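Local coordinates for protein Alp7A (Bacillus subtilis, PDB 5EC0) that binds ADP and, as a plasmid-encoded bacterial actin-like protein, probably forms filaments that help segregate plasmid DNA, at residues R55-T60 and K158-G163; F125-P130 and A175-E180; E201-Y206 and V321-Y326; S235-T240 and N312-P317; A241-H246 and K297-Y302. One frame throughout, in Å; residues are numbered along the deposited sequence.

Contact 1 (R55-T60 and K158-G163)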
# COMPACT_ATOMS: atom_id res chain seq x y z
N ARG A 55 3.38 -18.79 6.60
CA ARG A 55 2.62 -19.84 7.28
C ARG A 55 1.73 -19.25 8.38
O ARG A 55 1.65 -19.79 9.48
CB ARG A 55 3.58 -20.91 7.86
CG ARG A 55 4.53 -21.54 6.80
CD ARG A 55 5.58 -22.47 7.42
NE ARG A 55 6.53 -22.99 6.43
CZ ARG A 55 6.51 -24.21 5.90
NH1 ARG A 55 5.57 -25.09 6.24
NH2 ARG A 55 7.44 -24.57 5.02
N LEU A 56 1.05 -18.15 8.05
CA LEU A 56 0.24 -17.42 9.04
C LEU A 56 -1.13 -18.04 9.28
O LEU A 56 -2.07 -17.85 8.50
CB LEU A 56 0.07 -15.96 8.62
CG LEU A 56 1.36 -15.16 8.75
CD1 LEU A 56 1.17 -13.76 8.24
CD2 LEU A 56 1.85 -15.16 10.19
N LEU A 57 -1.24 -18.75 10.39
CA LEU A 57 -2.50 -19.32 10.82
C LEU A 57 -2.78 -18.82 12.23
O LEU A 57 -2.08 -19.20 13.18
CB LEU A 57 -2.44 -20.85 10.78
CG LEU A 57 -3.63 -21.63 11.36
CD1 LEU A 57 -4.92 -21.32 10.60
CD2 LEU A 57 -3.34 -23.14 11.38
N VAL A 58 -3.78 -17.97 12.37
CA VAL A 58 -4.03 -17.33 13.64
C VAL A 58 -5.48 -17.47 14.05
O VAL A 58 -6.34 -17.79 13.23
CB VAL A 58 -3.69 -15.83 13.59
CG1 VAL A 58 -2.21 -15.61 13.25
CG2 VAL A 58 -4.60 -15.11 12.59
N SER A 59 -5.76 -17.22 15.32
CA SER A 59 -7.14 -17.10 15.77
C SER A 59 -7.26 -15.83 16.59
O SER A 59 -6.30 -15.39 17.22
CB SER A 59 -7.57 -18.30 16.59
OG SER A 59 -7.02 -18.25 17.89
N THR A 60 -8.45 -15.24 16.59
CA THR A 60 -8.69 -14.10 17.43
C THR A 60 -10.17 -14.10 17.81
O THR A 60 -10.98 -14.76 17.16
CB THR A 60 -8.29 -12.78 16.73
OG1 THR A 60 -8.29 -11.71 17.68
CG2 THR A 60 -9.25 -12.46 15.61
N LYS A 158 -3.85 -15.43 18.71
CA LYS A 158 -3.09 -16.67 18.85
C LYS A 158 -2.39 -17.01 17.55
O LYS A 158 -2.99 -16.92 16.49
CB LYS A 158 -4.01 -17.84 19.25
CG LYS A 158 -4.61 -17.70 20.64
CD LYS A 158 -5.63 -18.78 20.95
CE LYS A 158 -6.04 -18.72 22.42
NZ LYS A 158 -6.96 -19.83 22.84
N VAL A 159 -1.13 -17.39 17.63
CA VAL A 159 -0.45 -18.00 16.49
C VAL A 159 -0.61 -19.51 16.64
O VAL A 159 -0.26 -20.06 17.68
CB VAL A 159 1.04 -17.63 16.42
CG1 VAL A 159 1.70 -18.31 15.23
CG2 VAL A 159 1.21 -16.12 16.32
N LEU A 160 -1.16 -20.17 15.63
CA LEU A 160 -1.44 -21.60 15.76
C LEU A 160 -0.45 -22.42 14.96
O LEU A 160 -0.51 -23.64 14.95
CB LEU A 160 -2.87 -21.89 15.30
CG LEU A 160 -3.92 -21.05 16.03
CD1 LEU A 160 -5.28 -21.19 15.37
CD2 LEU A 160 -3.99 -21.41 17.52
N THR A 161 0.46 -21.74 14.27
CA THR A 161 1.52 -22.41 13.54
C THR A 161 2.41 -23.21 14.51
O THR A 161 3.04 -22.63 15.40
CB THR A 161 2.34 -21.38 12.74
OG1 THR A 161 1.45 -20.56 11.98
CG2 THR A 161 3.33 -22.04 11.79
N LEU A 162 2.43 -24.53 14.36
CA LEU A 162 3.24 -25.40 15.23
C LEU A 162 4.71 -24.97 15.28
O LEU A 162 5.32 -24.71 14.25
CB LEU A 162 3.15 -26.86 14.76
CG LEU A 162 1.89 -27.69 15.05
CD1 LEU A 162 0.64 -27.13 14.36
CD2 LEU A 162 2.13 -29.14 14.63
N GLY A 163 5.25 -24.89 16.49
CA GLY A 163 6.60 -24.37 16.70
C GLY A 163 6.67 -22.93 17.18
O GLY A 163 7.66 -22.54 17.80
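Thr161 OG1 donates to Arg55 O at 2.6 Å. Its OG1 stands anti to its own carbonyl carbon (chi1 -50°), and the approach is nearly along the C=O axis of Arg55. Leu160 N gives its hydrogen to Leu57 O at 2.8 Å. Ser59 and Lys158 form an antiparallel hydrogen-bonded pair, with Lys158 N to Ser59 O at 2.9 Å and Ser59 N to Lys158 O at 3.0 Å. Val58 CA adds a CA-H...O contact to Lys158 O at 3.1 Å.

Leu57 CG meets Leu160 CB at 4.0 Å, the two leucines crossing obliquely. Leu160 CD1 rests on Ser59 CB at 3.9 Å. The aliphatic start of Lys158 runs past Ser59 OG. On the other sheet face, Val58 and Val159 pack against helix 95-112.

Strand 56-62 is thus joined edge to edge with strand 153-159. Past the end of the latter, the amide of Leu160 and the hydroxyl of Thr161 continue the bonding, so polar groups hold the two segments together beyond the regular pairing.

Contact 2 (F125-P130 and A175-E180)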
# COMPACT_ATOMS: atom_id res chain seq x y z
N PHE A 125 0.37 3.90 16.46
CA PHE A 125 -0.08 3.16 15.28
C PHE A 125 -0.66 4.15 14.30
O PHE A 125 -1.41 5.05 14.69
CB PHE A 125 -1.12 2.09 15.66
CG PHE A 125 -1.72 1.35 14.47
CD1 PHE A 125 -2.84 1.84 13.81
CD2 PHE A 125 -1.17 0.14 14.04
CE1 PHE A 125 -3.38 1.15 12.73
CE2 PHE A 125 -1.71 -0.55 12.97
CZ PHE A 125 -2.80 -0.05 12.31
N GLN A 126 -0.35 3.97 13.02
CA GLN A 126 -0.86 4.86 12.02
C GLN A 126 -1.22 4.07 10.76
O GLN A 126 -0.46 3.20 10.30
CB GLN A 126 0.17 5.96 11.73
CG GLN A 126 -0.39 7.25 11.26
CD GLN A 126 0.66 8.32 11.06
OE1 GLN A 126 0.34 9.51 11.08
NE2 GLN A 126 1.92 7.91 10.85
N THR A 127 -2.39 4.36 10.23
CA THR A 127 -2.79 3.83 8.94
C THR A 127 -3.50 4.95 8.17
O THR A 127 -3.28 6.15 8.45
CB THR A 127 -3.66 2.54 9.08
OG1 THR A 127 -3.90 1.98 7.79
CG2 THR A 127 -5.00 2.80 9.80
N MET A 128 -4.32 4.59 7.19
CA MET A 128 -4.98 5.60 6.36
C MET A 128 -6.19 4.99 5.66
O MET A 128 -6.37 3.78 5.70
CB MET A 128 -3.99 6.20 5.34
CG MET A 128 -3.04 5.17 4.75
SD MET A 128 -1.69 5.80 3.73
CE MET A 128 -0.74 4.30 3.54
N LEU A 129 -7.01 5.83 5.05
CA LEU A 129 -8.19 5.36 4.30
C LEU A 129 -8.16 5.83 2.84
O LEU A 129 -7.74 6.95 2.56
CB LEU A 129 -9.48 5.84 4.95
CG LEU A 129 -9.92 5.13 6.23
CD1 LEU A 129 -11.25 5.71 6.67
CD2 LEU A 129 -10.02 3.64 5.98
N PRO A 130 -8.63 4.98 1.92
CA PRO A 130 -8.71 5.35 0.49
C PRO A 130 -9.76 6.44 0.23
O PRO A 130 -10.79 6.50 0.90
CB PRO A 130 -9.08 4.04 -0.20
CG PRO A 130 -9.82 3.22 0.86
CD PRO A 130 -9.18 3.64 2.19
N ALA A 175 -3.38 5.95 18.34
CA ALA A 175 -3.60 5.59 16.95
C ALA A 175 -4.15 6.77 16.13
O ALA A 175 -4.85 7.61 16.66
CB ALA A 175 -4.55 4.39 16.87
N ALA A 176 -3.79 6.83 14.85
CA ALA A 176 -4.32 7.86 13.96
C ALA A 176 -4.52 7.31 12.54
O ALA A 176 -3.87 6.34 12.13
CB ALA A 176 -3.40 9.09 13.95
N CYS A 177 -5.43 7.93 11.81
CA CYS A 177 -5.74 7.51 10.44
C CYS A 177 -5.68 8.72 9.50
O CYS A 177 -6.39 9.69 9.72
CB CYS A 177 -7.10 6.85 10.38
SG CYS A 177 -7.50 6.27 8.74
N ARG A 178 -4.82 8.65 8.49
CA ARG A 178 -4.63 9.73 7.53
C ARG A 178 -5.41 9.45 6.24
O ARG A 178 -6.19 8.51 6.18
CB ARG A 178 -3.14 9.91 7.20
CG ARG A 178 -2.24 10.02 8.42
CD ARG A 178 -2.66 11.15 9.40
NE ARG A 178 -1.74 11.13 10.53
CZ ARG A 178 -1.52 12.14 11.36
NH1 ARG A 178 -2.16 13.28 11.21
NH2 ARG A 178 -0.64 11.99 12.34
N ILE A 179 -5.20 10.28 5.22
CA ILE A 179 -5.88 10.10 3.94
C ILE A 179 -4.89 9.58 2.91
O ILE A 179 -3.90 10.27 2.61
CB ILE A 179 -6.49 11.43 3.40
CG1 ILE A 179 -7.42 12.04 4.44
CG2 ILE A 179 -7.26 11.19 2.09
CD1 ILE A 179 -7.70 13.53 4.20
N GLU A 180 -5.15 8.38 2.39
CA GLU A 180 -4.35 7.83 1.28
C GLU A 180 -4.20 8.84 0.13
O GLU A 180 -5.09 9.66 -0.11
CB GLU A 180 -4.99 6.55 0.72
CG GLU A 180 -4.45 5.28 1.32
CD GLU A 180 -5.08 4.03 0.71
OE1 GLU A 180 -5.10 3.90 -0.53
OE2 GLU A 180 -5.57 3.18 1.49
O HOH W 1 -4.41 2.01 4.04
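Cys177 SG and Leu129 CG meet at 3.7 Å in the tightly packed part of two parallel strands, 119-129 and 166-179. The sulfur is anti to the backbone N of Cys177 (chi1 -178°) and lies 3.5 Å from Met128 CA. Met147 of helix 140-149 touches both Leu129 and Cys177. At the start of the pairing, the buried Phe125 ring stacks on Phe151. Gln126 and Met128, on the other face, are buried too, against helix 364-386. Met128 SD touches Glu180 CG at 3.7 Å, the two side chains crossing at about a right angle. Five backbone hydrogen bonds alternate between the strands. Thr127 N donates to Ala176 O, and Thr127 O accepts from Arg178 N at 2.9 Å.

The looser side is at Ala175, Ala176, Arg178 and Ile179, all partly exposed. Arg178 bends at chi2 (-55°) and grips Gln126 side-on. Arg178 NE lies 2.7 Å and Arg178 NH2 2.9 Å from Gln126 OE1, which is near the guanidinium plane. The amide and guanidinium planes are 63° apart. Gln126 NE2 is held by Asn7 OD1.

A water donates to both Met128 O and Glu180 OE2, the latter at 3.0 Å. The Glu180 side chain is about 4 Å from a bound magnesium ion at nearest approach. The water and the contacts of CG probably help to position this carboxylate beside the magnesium-nucleotide site of the actin fold.

Contact 3 (E201-Y206 and V321-Y326)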
# COMPACT_ATOMS: atom_id res chain seq x y z
N GLU A 201 11.41 21.38 -4.12
CA GLU A 201 11.50 22.78 -4.54
C GLU A 201 10.94 23.00 -5.93
O GLU A 201 10.52 24.11 -6.25
CB GLU A 201 12.94 23.29 -4.49
CG GLU A 201 13.55 23.35 -3.09
CD GLU A 201 12.87 24.39 -2.19
OE1 GLU A 201 12.64 25.53 -2.66
OE2 GLU A 201 12.58 24.05 -1.02
N GLN A 202 10.93 21.95 -6.75
CA GLN A 202 10.42 22.07 -8.11
C GLN A 202 8.90 22.26 -8.09
O GLN A 202 8.32 22.67 -9.10
CB GLN A 202 10.80 20.84 -8.94
CG GLN A 202 10.17 19.52 -8.44
CD GLN A 202 10.75 18.31 -9.17
OE1 GLN A 202 10.63 18.20 -10.39
NE2 GLN A 202 11.39 17.40 -8.43
N PHE A 203 8.28 21.98 -6.94
CA PHE A 203 6.83 22.14 -6.80
C PHE A 203 6.46 23.39 -5.96
O PHE A 203 5.30 23.61 -5.64
CB PHE A 203 6.20 20.88 -6.16
CG PHE A 203 6.59 19.60 -6.86
CD1 PHE A 203 6.16 19.34 -8.16
CD2 PHE A 203 7.41 18.66 -6.22
CE1 PHE A 203 6.53 18.16 -8.82
CE2 PHE A 203 7.77 17.48 -6.87
CZ PHE A 203 7.33 17.23 -8.17
N LYS A 204 7.47 24.19 -5.62
CA LYS A 204 7.26 25.40 -4.83
C LYS A 204 6.25 26.36 -5.47
O LYS A 204 5.45 26.97 -4.77
CB LYS A 204 8.60 26.12 -4.62
CG LYS A 204 8.51 27.43 -3.85
CD LYS A 204 9.89 27.93 -3.42
CE LYS A 204 10.23 27.47 -2.00
NZ LYS A 204 11.54 28.01 -1.50
N ASN A 205 6.29 26.49 -6.79
CA ASN A 205 5.43 27.44 -7.48
C ASN A 205 4.42 26.83 -8.44
O ASN A 205 3.99 27.49 -9.37
CB ASN A 205 6.28 28.44 -8.27
CG ASN A 205 7.27 29.17 -7.41
OD1 ASN A 205 6.92 29.70 -6.35
ND2 ASN A 205 8.53 29.17 -7.83
N TYR A 206 4.05 25.57 -8.24
CA TYR A 206 3.08 24.98 -9.15
C TYR A 206 2.05 24.20 -8.34
O TYR A 206 2.40 23.48 -7.40
CB TYR A 206 3.78 24.07 -10.18
CG TYR A 206 4.79 24.77 -11.07
CD1 TYR A 206 6.11 24.96 -10.64
CD2 TYR A 206 4.45 25.23 -12.33
CE1 TYR A 206 7.04 25.61 -11.45
CE2 TYR A 206 5.37 25.88 -13.14
CZ TYR A 206 6.66 26.06 -12.70
OH TYR A 206 7.59 26.69 -13.51
N VAL A 321 -0.23 26.61 -15.01
CA VAL A 321 0.51 25.41 -15.35
C VAL A 321 0.46 24.48 -14.14
O VAL A 321 0.90 24.83 -13.05
CB VAL A 321 1.97 25.71 -15.73
CG1 VAL A 321 2.69 24.44 -16.14
CG2 VAL A 321 2.01 26.73 -16.87
N TYR A 322 -0.12 23.30 -14.34
CA TYR A 322 -0.06 22.24 -13.34
C TYR A 322 1.16 21.36 -13.57
O TYR A 322 1.63 21.22 -14.69
CB TYR A 322 -1.31 21.36 -13.40
CG TYR A 322 -2.58 21.94 -12.82
CD1 TYR A 322 -2.59 23.18 -12.19
CD2 TYR A 322 -3.78 21.23 -12.90
CE1 TYR A 322 -3.77 23.69 -11.66
CE2 TYR A 322 -4.95 21.74 -12.39
CZ TYR A 322 -4.94 22.97 -11.77
OH TYR A 322 -6.12 23.46 -11.25
N LYS A 323 1.67 20.77 -12.50
CA LYS A 323 2.59 19.65 -12.62
C LYS A 323 1.91 18.38 -12.13
O LYS A 323 0.93 18.44 -11.37
CB LYS A 323 3.89 19.90 -11.86
CG LYS A 323 4.82 20.87 -12.60
CD LYS A 323 6.06 21.25 -11.79
CE LYS A 323 7.02 22.07 -12.64
NZ LYS A 323 8.22 22.46 -11.88
N TYR A 324 2.42 17.24 -12.57
CA TYR A 324 1.83 15.94 -12.28
C TYR A 324 2.86 15.05 -11.63
O TYR A 324 3.96 14.84 -12.17
CB TYR A 324 1.27 15.31 -13.56
CG TYR A 324 0.14 16.14 -14.14
CD1 TYR A 324 0.41 17.30 -14.86
CD2 TYR A 324 -1.18 15.78 -13.94
CE1 TYR A 324 -0.61 18.08 -15.35
CE2 TYR A 324 -2.20 16.53 -14.44
CZ TYR A 324 -1.91 17.69 -15.14
OH TYR A 324 -2.93 18.44 -15.63
N LEU A 325 2.52 14.55 -10.44
CA LEU A 325 3.36 13.58 -9.76
C LEU A 325 2.63 12.25 -9.70
O LEU A 325 1.60 12.13 -9.04
CB LEU A 325 3.73 14.03 -8.34
CG LEU A 325 4.76 13.03 -7.77
CD1 LEU A 325 6.19 13.44 -8.10
CD2 LEU A 325 4.59 12.72 -6.27
N TYR A 326 3.20 11.25 -10.38
CA TYR A 326 2.61 9.91 -10.50
C TYR A 326 3.24 8.92 -9.53
O TYR A 326 4.46 8.83 -9.45
CB TYR A 326 2.76 9.38 -11.95
CG TYR A 326 2.22 10.31 -13.03
CD1 TYR A 326 0.89 10.22 -13.44
CD2 TYR A 326 3.02 11.28 -13.62
CE1 TYR A 326 0.38 11.06 -14.41
CE2 TYR A 326 2.52 12.13 -14.60
CZ TYR A 326 1.20 12.01 -14.98
OH TYR A 326 0.68 12.84 -15.94
O HOH W 2 9.81 19.90 -12.20
O HOH W 3 9.66 24.28 -13.54
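Lys323 NZ donates to Gln202 O at 2.8 Å, the one direct hydrogen bond between 201-206 and 321-326. Gln202 O and two waters give this ammonium three acceptors. One water lies 3.0 Å from Lys323 NZ and donates to Gln202 OE1, while the amide NE2 of Gln202 bonds back to Tyr199 O. The other lies 2.9 Å from Lys323 NZ and bridges to Tyr206 OH.

Lys323 is extended beyond CG, and its CE sits over the centre of the Tyr206 ring, a CH-pi contact 3.7 Å from the centroid. NZ makes an off-centre cation-pi contact with that ring. Val321 O comes to the ring edge, 3.6 Å from Tyr206 CD2.

Residues 203-206 form a type I beta turn that leads into strand 207-213. That strand is the parallel neighbour of 322-327 in the five-stranded sheet of this actin-type domain. The turn packs beside the start of strand 322-327.

Phe203 CZ touches Leu325 CD1 at 4.0 Å, the two side chains crossing at about a right angle.

Contact 4 (S235-T240 and N312-P317)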
# COMPACT_ATOMS: atom_id res chain seq x y z
N SER A 235 -11.02 18.58 -4.14
CA SER A 235 -9.63 18.36 -4.52
C SER A 235 -9.22 16.90 -4.40
O SER A 235 -8.06 16.55 -4.66
CB SER A 235 -8.70 19.23 -3.67
OG SER A 235 -9.07 20.60 -3.74
N PHE A 236 -10.17 16.05 -3.99
CA PHE A 236 -9.94 14.62 -3.80
C PHE A 236 -10.82 13.84 -4.75
O PHE A 236 -12.05 13.92 -4.65
CB PHE A 236 -10.29 14.16 -2.37
CG PHE A 236 -9.47 14.80 -1.27
CD1 PHE A 236 -9.85 16.02 -0.73
CD2 PHE A 236 -8.40 14.12 -0.72
CE1 PHE A 236 -9.13 16.58 0.31
CE2 PHE A 236 -7.66 14.67 0.32
CZ PHE A 236 -8.03 15.91 0.84
N VAL A 237 -10.24 13.06 -5.66
CA VAL A 237 -11.07 12.29 -6.58
C VAL A 237 -10.57 10.86 -6.75
O VAL A 237 -9.37 10.62 -6.83
CB VAL A 237 -11.15 12.98 -7.96
CG1 VAL A 237 -11.82 12.08 -8.99
CG2 VAL A 237 -11.89 14.33 -7.86
N SER A 238 -11.50 9.90 -6.76
CA SER A 238 -11.18 8.50 -7.02
C SER A 238 -11.86 7.98 -8.29
O SER A 238 -13.03 8.26 -8.53
CB SER A 238 -11.59 7.65 -5.82
OG SER A 238 -11.02 6.36 -5.91
N ASN A 239 -11.12 7.22 -9.11
CA ASN A 239 -11.67 6.59 -10.32
C ASN A 239 -11.70 5.06 -10.27
O ASN A 239 -10.82 4.47 -9.65
CB ASN A 239 -10.86 7.00 -11.54
CG ASN A 239 -11.06 8.44 -11.92
OD1 ASN A 239 -12.08 8.81 -12.49
ND2 ASN A 239 -10.07 9.26 -11.61
N THR A 240 -12.66 4.44 -10.95
CA THR A 240 -12.69 2.98 -11.05
C THR A 240 -13.03 2.42 -12.45
O THR A 240 -14.19 2.12 -12.77
CB THR A 240 -13.66 2.38 -10.02
OG1 THR A 240 -13.39 2.94 -8.73
CG2 THR A 240 -13.49 0.87 -9.95
N ASN A 312 -8.00 15.57 -17.29
CA ASN A 312 -9.41 15.99 -17.30
C ASN A 312 -10.06 16.03 -15.92
O ASN A 312 -11.16 16.54 -15.76
CB ASN A 312 -10.23 15.06 -18.19
CG ASN A 312 -9.84 15.16 -19.64
OD1 ASN A 312 -9.44 16.22 -20.12
ND2 ASN A 312 -9.95 14.04 -20.37
N THR A 313 -9.37 15.48 -14.93
CA THR A 313 -9.92 15.39 -13.58
C THR A 313 -9.97 16.76 -12.94
O THR A 313 -10.95 17.14 -12.33
CB THR A 313 -9.10 14.43 -12.70
OG1 THR A 313 -9.40 13.08 -13.07
CG2 THR A 313 -9.43 14.63 -11.23
N PHE A 314 -8.87 17.49 -13.08
CA PHE A 314 -8.79 18.84 -12.56
C PHE A 314 -8.48 19.75 -13.74
O PHE A 314 -7.33 19.86 -14.17
CB PHE A 314 -7.73 18.96 -11.45
CG PHE A 314 -7.99 18.09 -10.24
CD1 PHE A 314 -9.09 18.33 -9.43
CD2 PHE A 314 -7.13 17.05 -9.92
CE1 PHE A 314 -9.34 17.53 -8.31
CE2 PHE A 314 -7.37 16.24 -8.80
CZ PHE A 314 -8.47 16.48 -8.00
N PRO A 315 -9.53 20.38 -14.29
CA PRO A 315 -9.39 21.19 -15.50
C PRO A 315 -8.48 22.39 -15.26
O PRO A 315 -8.96 23.43 -14.77
CB PRO A 315 -10.83 21.64 -15.79
CG PRO A 315 -11.70 20.69 -15.02
CD PRO A 315 -10.91 20.35 -13.80
N ALA A 316 -7.20 22.24 -15.59
CA ALA A 316 -6.24 23.34 -15.45
C ALA A 316 -6.67 24.55 -16.26
O ALA A 316 -6.83 24.47 -17.49
CB ALA A 316 -4.84 22.89 -15.88
N PRO A 317 -6.88 25.69 -15.58
CA PRO A 317 -7.23 26.92 -16.28
C PRO A 317 -6.08 27.35 -17.18
O PRO A 317 -4.91 27.05 -16.89
CB PRO A 317 -7.48 27.93 -15.15
CG PRO A 317 -6.74 27.39 -13.98
CD PRO A 317 -6.76 25.88 -14.12
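Val237 and Thr313 point at each other tip to tip, with Val237 CB 4.0 Å from Thr313 CG2. That methyl is anti to the backbone N of Thr313, and it also lies over the centre of the Phe314 ring, 3.5 Å above its plane. Val237 and Phe314 slide past each other in opposite directions, and Val237 CG2 meets Phe314 CZ at 4.0 Å.

The Phe314 ring reaches on to the backbone before the strand, where CZ is 3.4 Å from Ser235 O. Strand 236-239 is an outermost strand, within this chain, of the five-stranded sheet in the C-terminal domain. Helix 292-313 ends against it, and Phe314 is the first residue to leave the helical conformation. Its ring also packs on Leu220 and Leu222 of the adjoining strand 218-223.

Asn239 and Thr313 pass in opposite directions as well. Thr313 OG1 is bonded to Gln309 O in its own helix. Asn239 ND2 stops 4.1 Å from Thr313 OG1 and is buried here with no polar partner in the model.

Contact 5 (A241-H246 and K297-Y302)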
# COMPACT_ATOMS: atom_id res chain seq x y z
N ALA A 241 -11.99 2.31 -13.28
CA ALA A 241 -11.94 1.44 -14.47
C ALA A 241 -10.56 0.77 -14.46
O ALA A 241 -9.67 1.17 -15.21
CB ALA A 241 -12.17 2.22 -15.75
N PRO A 242 -10.39 -0.24 -13.60
CA PRO A 242 -9.09 -0.59 -13.02
C PRO A 242 -8.05 -1.20 -13.95
O PRO A 242 -8.35 -1.76 -15.01
CB PRO A 242 -9.46 -1.61 -11.95
CG PRO A 242 -10.66 -2.30 -12.50
CD PRO A 242 -11.43 -1.22 -13.23
N PHE A 243 -6.80 -1.10 -13.51
CA PHE A 243 -5.65 -1.69 -14.17
C PHE A 243 -5.73 -3.22 -14.27
O PHE A 243 -5.34 -3.81 -15.27
CB PHE A 243 -4.38 -1.28 -13.42
CG PHE A 243 -3.13 -1.88 -13.97
CD1 PHE A 243 -2.67 -1.51 -15.23
CD2 PHE A 243 -2.39 -2.77 -13.22
CE1 PHE A 243 -1.49 -2.05 -15.73
CE2 PHE A 243 -1.21 -3.30 -13.71
CZ PHE A 243 -0.76 -2.94 -14.97
N LEU A 244 -6.24 -3.85 -13.21
CA LEU A 244 -6.34 -5.31 -13.19
C LEU A 244 -7.30 -5.83 -14.27
O LEU A 244 -7.07 -6.88 -14.86
CB LEU A 244 -6.78 -5.80 -11.82
CG LEU A 244 -5.67 -5.70 -10.77
CD1 LEU A 244 -6.20 -5.99 -9.39
CD2 LEU A 244 -4.54 -6.66 -11.12
N ALA A 245 -8.37 -5.08 -14.52
CA ALA A 245 -9.31 -5.47 -15.56
C ALA A 245 -8.62 -5.36 -16.91
O ALA A 245 -8.88 -6.14 -17.83
CB ALA A 245 -10.56 -4.63 -15.52
N HIS A 246 -7.73 -4.38 -17.02
CA HIS A 246 -7.01 -4.16 -18.27
C HIS A 246 -6.03 -5.32 -18.52
O HIS A 246 -5.84 -5.74 -19.66
CB HIS A 246 -6.29 -2.82 -18.25
CG HIS A 246 -5.56 -2.50 -19.51
ND1 HIS A 246 -6.10 -1.71 -20.50
CD2 HIS A 246 -4.33 -2.86 -19.95
CE1 HIS A 246 -5.23 -1.59 -21.50
NE2 HIS A 246 -4.15 -2.29 -21.18
N LYS A 297 3.13 -2.35 -25.44
CA LYS A 297 2.04 -1.81 -26.24
C LYS A 297 0.77 -1.69 -25.41
O LYS A 297 0.12 -0.64 -25.39
CB LYS A 297 1.81 -2.66 -27.48
CG LYS A 297 0.69 -2.18 -28.39
CD LYS A 297 0.68 -2.97 -29.69
CE LYS A 297 -0.61 -2.77 -30.46
NZ LYS A 297 -0.59 -3.52 -31.75
N SER A 298 0.42 -2.77 -24.70
CA SER A 298 -0.75 -2.74 -23.82
C SER A 298 -0.62 -1.71 -22.69
O SER A 298 -1.60 -1.04 -22.33
CB SER A 298 -1.00 -4.12 -23.23
OG SER A 298 -2.21 -4.13 -22.51
N LEU A 299 0.58 -1.59 -22.13
CA LEU A 299 0.80 -0.64 -21.06
C LEU A 299 0.70 0.79 -21.57
O LEU A 299 0.27 1.69 -20.84
CB LEU A 299 2.15 -0.87 -20.40
CG LEU A 299 2.27 -2.15 -19.56
CD1 LEU A 299 3.59 -2.17 -18.78
CD2 LEU A 299 1.07 -2.30 -18.63
N LYS A 300 1.09 1.01 -22.82
CA LYS A 300 1.05 2.36 -23.38
C LYS A 300 -0.39 2.78 -23.57
O LYS A 300 -0.75 3.92 -23.26
CB LYS A 300 1.82 2.44 -24.69
CG LYS A 300 2.15 3.88 -25.11
CD LYS A 300 2.66 3.94 -26.54
CE LYS A 300 2.76 5.37 -27.05
NZ LYS A 300 3.13 5.37 -28.49
N GLU A 301 -1.22 1.86 -24.08
CA GLU A 301 -2.67 2.07 -24.18
C GLU A 301 -3.26 2.53 -22.85
O GLU A 301 -3.94 3.57 -22.79
CB GLU A 301 -3.41 0.80 -24.61
CG GLU A 301 -3.11 0.28 -26.00
CD GLU A 301 -3.74 -1.08 -26.24
OE1 GLU A 301 -4.76 -1.39 -25.58
OE2 GLU A 301 -3.19 -1.85 -27.06
N TYR A 302 -3.01 1.75 -21.81
CA TYR A 302 -3.53 2.04 -20.48
C TYR A 302 -3.04 3.41 -19.99
O TYR A 302 -3.82 4.20 -19.48
CB TYR A 302 -3.12 0.94 -19.48
CG TYR A 302 -3.72 1.14 -18.11
CD1 TYR A 302 -5.05 0.83 -17.86
CD2 TYR A 302 -2.95 1.66 -17.06
CE1 TYR A 302 -5.62 1.02 -16.59
CE2 TYR A 302 -3.50 1.87 -15.80
CZ TYR A 302 -4.84 1.55 -15.58
OH TYR A 302 -5.41 1.74 -14.34
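His246 NE2 lies 3.1 Å from Ser298 O and 3.0 Å from Ser298 OG, hydrogen-bonded to both oxygens. A protonated NE2 would share its one hydrogen between them; an unprotonated NE2 would accept from OG. The direction to OG is undecided. Ser298 O is tilted 30° from the ring plane, while OG lies near that plane at the ring edge. Ser298 O has a second donor, Tyr302 N, in an ordinary helical bond of 3.2 Å. The two nitrogens reach this oxygen from opposite faces of its carbonyl plane.

His246 NE2 and Glu301 OE1 are 4.5 Å apart and do not touch, but the carboxylate might slightly favour a protonated imidazole. Tyr302 CB sits over the centre of the His246 ring, 3.8 Å from the centroid, as a CH-pi contact. Phe243 turns its edge to the face of Tyr302, a T-shaped pair with Phe243 CD1 3.5 Å from Tyr302 CE2. Leu299 CD2 meets the edge of Phe243 at CE1, 3.9 Å away.

The aromatic cluster joins the first turn of helix 243-254 to helix 292-313. Phe243 touches the bound ADP. Val330 of helix 328-333 packs on both Phe243 and Tyr302, and Ser337 of helix 335-346 touches Leu299.

Contacts 1 and 2 come first along the chain and have alternating segments. Both belong to the same large mixed sheet, where strands 153-159 and 166-179 are neighbours, but their centres are 27 Å apart. Contacts 3, 4 and 5 follow, nested one inside the next. Contacts 3 and 4 reach the five-stranded sheet and touch through Tyr322 with Phe314, Ala316 and Pro317. Contacts 4 and 5 share helix 292-313, their centres 19 Å apart. Contact 2 meets contact 4 where Ile179 packs on Phe236. Contacts 1 and 3 lie 47 Å apart, centre to centre. The nucleotide lies between contact 2 and contact 5, as in the interdomain cleft of the actin fold.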